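Local coordinates for protein haloacid dehalogenase-like hydrolase (PDB 3PGV) that is probably a magnesium-dependent phosphatase of the Cof family within the haloacid dehalogenase-like superfamily, and holds a calcium ion in its metal site here, at residues A[238-252]-A[257-270]. Residues are numbered along the deposited sequence; the frame is centred on the assembly and turned at random.
Sequences AEMLSMAGKGCIMAN and LKDLHPELEVIGSN
Ile249 lays its CD1 methyl against Leu264 CB at 3.8 Å and against the backbone carbonyl of His261, while its CG2 branch packs on Lys258 CG. CG1 stands anti to the carbonyl carbon (chi1 -63°), which sends the two branches to different partners; Leu264 crosses the isoleucine at about a right angle, and its CD1 ends 3.7 Å from Leu241 CB. Leu257 extends this apolar layer, its two methyls dividing between Ala238 and Leu241.

The backbone of Ile249 gives the evidence for parallel pairing: its N-H meets Glu265 O at 2.8 Å, nearly straight (173°), and its O accepts from Ile267 N on the far side of Val266. Toward the start of the strand, one water bridges Gly247 O, Glu265 N and Lys246 NZ. That ammonium also forms a salt bridge with Glu265 OE1 (3.0 Å), approaching on the anti side, and Tyr278 OH is a second partner of this oxygen.

From helix 255-260, Lys258 runs extended beyond CG, and its NZ reaches Ala251 O, just past strand 246-249, at 2.8 Å. Asn270 N donates to Asn252 OD1 from above the amide plane (45° out of it, 3.0 Å); Asn252 ND2 is held by Gly30 O and Asn270 ND2 by Leu33 O, which ties both amides to helix 28-32 and the residue just after it. The side chain of Asn252 comes within about 4 Å of that of Asp233, a calcium ligand.

The whole forms a right-handed beta-alpha-beta crossover at one edge of the Rossmann-like HAD core: strand 246-249 lies between strand 228-232 and the outermost strand 265-266, helices 238-243 and 255-260 pack about Ile249, and helix 274-283 meets Cys248 and Ile267 on the other face.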
# COMPACT_ATOMS: atom_id res chain seq x y z
N ALA A 238 -9.07 -0.22 -1.17
CA ALA A 238 -10.44 -0.02 -1.64
C ALA A 238 -10.53 0.25 -3.16
O ALA A 238 -11.28 -0.44 -3.86
CB ALA A 238 -11.11 1.10 -0.85
N GLU A 239 -9.71 1.20 -3.68
CA GLU A 239 -9.70 1.51 -5.13
C GLU A 239 -9.23 0.30 -5.94
O GLU A 239 -9.87 -0.07 -6.92
CB GLU A 239 -8.83 2.75 -5.46
CG GLU A 239 -9.24 4.03 -4.72
CD GLU A 239 -8.68 4.18 -3.31
OE1 GLU A 239 -7.92 3.29 -2.86
OE2 GLU A 239 -8.99 5.21 -2.66
N MSE A 240 -8.16 -0.36 -5.48
CA MSE A 240 -7.61 -1.55 -6.15
C MSE A 240 -8.64 -2.67 -6.25
O MSE A 240 -8.79 -3.26 -7.32
CB MSE A 240 -6.34 -2.05 -5.44
CG MSE A 240 -5.68 -3.23 -6.15
SE MSE A 240 -4.04 -3.80 -5.33
CE MSE A 240 -4.71 -4.40 -3.64
N LEU A 241 -9.35 -2.94 -5.15
CA LEU A 241 -10.32 -4.03 -5.10
C LEU A 241 -11.55 -3.77 -5.93
O LEU A 241 -12.11 -4.70 -6.49
CB LEU A 241 -10.70 -4.37 -3.64
CG LEU A 241 -9.56 -4.83 -2.72
CD1 LEU A 241 -10.08 -5.17 -1.33
CD2 LEU A 241 -8.83 -6.02 -3.31
N SER A 242 -11.99 -2.50 -6.02
CA SER A 242 -13.18 -2.16 -6.81
C SER A 242 -12.86 -1.91 -8.29
O SER A 242 -13.71 -2.16 -9.14
CB SER A 242 -13.91 -0.97 -6.20
OG SER A 242 -13.04 0.13 -5.99
N MSE A 243 -11.63 -1.43 -8.60
CA MSE A 243 -11.22 -1.19 -10.02
C MSE A 243 -10.83 -2.49 -10.74
O MSE A 243 -10.94 -2.56 -11.94
CB MSE A 243 -10.07 -0.18 -10.09
CG MSE A 243 -10.47 1.22 -9.69
SE MSE A 243 -8.93 2.36 -9.42
CE MSE A 243 -8.32 2.55 -11.27
N ALA A 244 -10.29 -3.47 -10.00
CA ALA A 244 -9.87 -4.74 -10.59
C ALA A 244 -11.07 -5.49 -11.15
O ALA A 244 -12.19 -5.29 -10.69
CB ALA A 244 -9.18 -5.59 -9.54
N GLY A 245 -10.83 -6.35 -12.15
CA GLY A 245 -11.88 -7.19 -12.73
C GLY A 245 -12.57 -8.03 -11.66
O GLY A 245 -13.79 -8.14 -11.65
N LYS A 246 -11.77 -8.53 -10.69
CA LYS A 246 -12.24 -9.29 -9.53
C LYS A 246 -11.49 -8.83 -8.26
O LYS A 246 -10.25 -8.82 -8.24
CB LYS A 246 -12.03 -10.80 -9.77
CG LYS A 246 -12.29 -11.68 -8.54
CD LYS A 246 -13.75 -11.73 -8.14
CE LYS A 246 -13.94 -12.60 -6.92
NZ LYS A 246 -15.35 -12.60 -6.46
N GLY A 247 -12.24 -8.42 -7.25
CA GLY A 247 -11.68 -7.99 -5.97
C GLY A 247 -12.10 -8.88 -4.82
O GLY A 247 -13.28 -9.17 -4.66
N CYS A 248 -11.11 -9.33 -3.99
CA CYS A 248 -11.38 -10.16 -2.81
C CYS A 248 -10.97 -9.44 -1.55
O CYS A 248 -9.83 -8.98 -1.44
CB CYS A 248 -10.67 -11.51 -2.93
SG CYS A 248 -11.29 -12.55 -4.25
N ILE A 249 -11.87 -9.39 -0.56
CA ILE A 249 -11.60 -8.79 0.75
C ILE A 249 -11.25 -9.91 1.76
O ILE A 249 -11.94 -10.93 1.82
CB ILE A 249 -12.83 -7.94 1.24
CG1 ILE A 249 -13.10 -6.76 0.28
CG2 ILE A 249 -12.65 -7.46 2.70
CD1 ILE A 249 -14.39 -5.94 0.63
N MSE A 250 -10.15 -9.72 2.51
CA MSE A 250 -9.71 -10.69 3.54
C MSE A 250 -10.73 -10.76 4.67
O MSE A 250 -11.32 -9.73 5.01
CB MSE A 250 -8.34 -10.29 4.11
CG MSE A 250 -7.26 -10.10 3.04
SE MSE A 250 -7.02 -11.68 1.97
CE MSE A 250 -6.42 -12.90 3.32
N ALA A 251 -10.90 -11.94 5.30
CA ALA A 251 -11.78 -12.06 6.47
C ALA A 251 -11.27 -11.17 7.60
O ALA A 251 -12.07 -10.60 8.36
CB ALA A 251 -11.84 -13.51 6.93
N ASN A 252 -9.93 -10.99 7.69
CA ASN A 252 -9.30 -10.19 8.72
C ASN A 252 -9.30 -8.69 8.38
O ASN A 252 -8.70 -7.90 9.11
CB ASN A 252 -7.89 -10.68 8.97
CG ASN A 252 -7.06 -10.77 7.71
OD1 ASN A 252 -7.19 -11.70 6.92
ND2 ASN A 252 -6.19 -9.79 7.51
N LEU A 257 -13.85 -1.25 5.28
CA LEU A 257 -13.63 -1.70 3.90
C LEU A 257 -14.77 -2.61 3.46
O LEU A 257 -15.28 -2.47 2.35
CB LEU A 257 -12.25 -2.43 3.77
CG LEU A 257 -11.95 -3.09 2.38
CD1 LEU A 257 -11.96 -2.03 1.23
CD2 LEU A 257 -10.66 -3.84 2.41
N LYS A 258 -15.18 -3.55 4.34
CA LYS A 258 -16.30 -4.46 4.07
C LYS A 258 -17.61 -3.67 3.87
O LYS A 258 -18.37 -3.97 2.95
CB LYS A 258 -16.46 -5.49 5.20
CG LYS A 258 -15.30 -6.48 5.28
CD LYS A 258 -15.40 -7.35 6.52
CE LYS A 258 -14.25 -8.32 6.63
NZ LYS A 258 -14.38 -9.17 7.86
N ASP A 259 -17.83 -2.64 4.71
CA ASP A 259 -19.03 -1.80 4.66
C ASP A 259 -19.06 -0.93 3.39
O ASP A 259 -20.13 -0.72 2.82
CB ASP A 259 -19.12 -0.91 5.91
CG ASP A 259 -19.35 -1.66 7.21
OD1 ASP A 259 -19.68 -2.87 7.15
OD2 ASP A 259 -19.24 -1.03 8.29
N LEU A 260 -17.89 -0.39 2.97
CA LEU A 260 -17.80 0.45 1.78
C LEU A 260 -18.04 -0.36 0.51
O LEU A 260 -18.65 0.14 -0.44
CB LEU A 260 -16.43 1.14 1.71
CG LEU A 260 -16.25 2.18 0.58
CD1 LEU A 260 -17.12 3.42 0.83
CD2 LEU A 260 -14.79 2.57 0.41
N HIS A 261 -17.60 -1.62 0.49
CA HIS A 261 -17.75 -2.48 -0.68
C HIS A 261 -18.41 -3.81 -0.34
O HIS A 261 -17.76 -4.86 -0.41
CB HIS A 261 -16.39 -2.68 -1.37
CG HIS A 261 -15.81 -1.42 -1.92
ND1 HIS A 261 -16.29 -0.86 -3.09
CD2 HIS A 261 -14.81 -0.65 -1.45
CE1 HIS A 261 -15.58 0.23 -3.29
NE2 HIS A 261 -14.66 0.40 -2.34
N PRO A 262 -19.74 -3.80 -0.03
CA PRO A 262 -20.41 -5.07 0.31
C PRO A 262 -20.59 -6.01 -0.90
O PRO A 262 -20.84 -7.20 -0.72
CB PRO A 262 -21.76 -4.60 0.86
CG PRO A 262 -22.00 -3.30 0.21
CD PRO A 262 -20.66 -2.65 0.05
N GLU A 263 -20.42 -5.47 -2.12
CA GLU A 263 -20.55 -6.25 -3.36
C GLU A 263 -19.34 -7.18 -3.60
O GLU A 263 -19.39 -8.05 -4.47
CB GLU A 263 -20.77 -5.33 -4.58
CG GLU A 263 -19.53 -4.54 -5.01
CD GLU A 263 -19.14 -3.35 -4.14
OE1 GLU A 263 -19.94 -2.96 -3.26
OE2 GLU A 263 -18.06 -2.76 -4.41
N LEU A 264 -18.24 -6.96 -2.86
CA LEU A 264 -17.03 -7.75 -3.05
C LEU A 264 -17.02 -9.01 -2.21
O LEU A 264 -17.48 -9.00 -1.06
CB LEU A 264 -15.77 -6.90 -2.77
CG LEU A 264 -15.55 -5.69 -3.69
CD1 LEU A 264 -14.31 -4.95 -3.31
CD2 LEU A 264 -15.48 -6.12 -5.17
N GLU A 265 -16.47 -10.08 -2.76
CA GLU A 265 -16.35 -11.35 -2.06
C GLU A 265 -15.39 -11.22 -0.88
O GLU A 265 -14.29 -10.65 -1.03
CB GLU A 265 -15.86 -12.44 -3.02
CG GLU A 265 -15.79 -13.83 -2.39
CD GLU A 265 -15.15 -14.90 -3.26
OE1 GLU A 265 -14.63 -14.56 -4.35
OE2 GLU A 265 -15.14 -16.07 -2.84
N VAL A 266 -15.80 -11.73 0.28
CA VAL A 266 -14.93 -11.79 1.45
C VAL A 266 -14.38 -13.22 1.55
O VAL A 266 -15.16 -14.17 1.64
CB VAL A 266 -15.66 -11.35 2.76
CG1 VAL A 266 -14.73 -11.49 3.97
CG2 VAL A 266 -16.18 -9.92 2.65
N ILE A 267 -13.06 -13.37 1.43
CA ILE A 267 -12.43 -14.68 1.53
C ILE A 267 -11.92 -14.91 2.96
O ILE A 267 -12.22 -14.12 3.85
CB ILE A 267 -11.33 -14.90 0.44
CG1 ILE A 267 -10.11 -13.97 0.65
CG2 ILE A 267 -11.93 -14.74 -0.95
CD1 ILE A 267 -8.84 -14.39 -0.12
N GLY A 268 -11.18 -16.01 3.16
CA GLY A 268 -10.66 -16.39 4.48
C GLY A 268 -9.61 -15.43 5.03
O GLY A 268 -9.31 -14.39 4.42
N SER A 269 -9.07 -15.76 6.20
CA SER A 269 -8.06 -14.95 6.87
C SER A 269 -6.67 -15.25 6.32
O SER A 269 -6.40 -16.39 5.89
CB SER A 269 -8.09 -15.25 8.38
OG SER A 269 -7.13 -14.49 9.10
N ASN A 270 -5.74 -14.28 6.43
CA ASN A 270 -4.34 -14.53 6.05
C ASN A 270 -3.71 -15.58 7.02
O ASN A 270 -2.72 -16.23 6.67
CB ASN A 270 -3.51 -13.22 6.04
CG ASN A 270 -3.37 -12.56 7.38
OD1 ASN A 270 -4.29 -12.57 8.21
ND2 ASN A 270 -2.23 -11.93 7.61
O HOH W 1 -15.67 -9.91 -5.39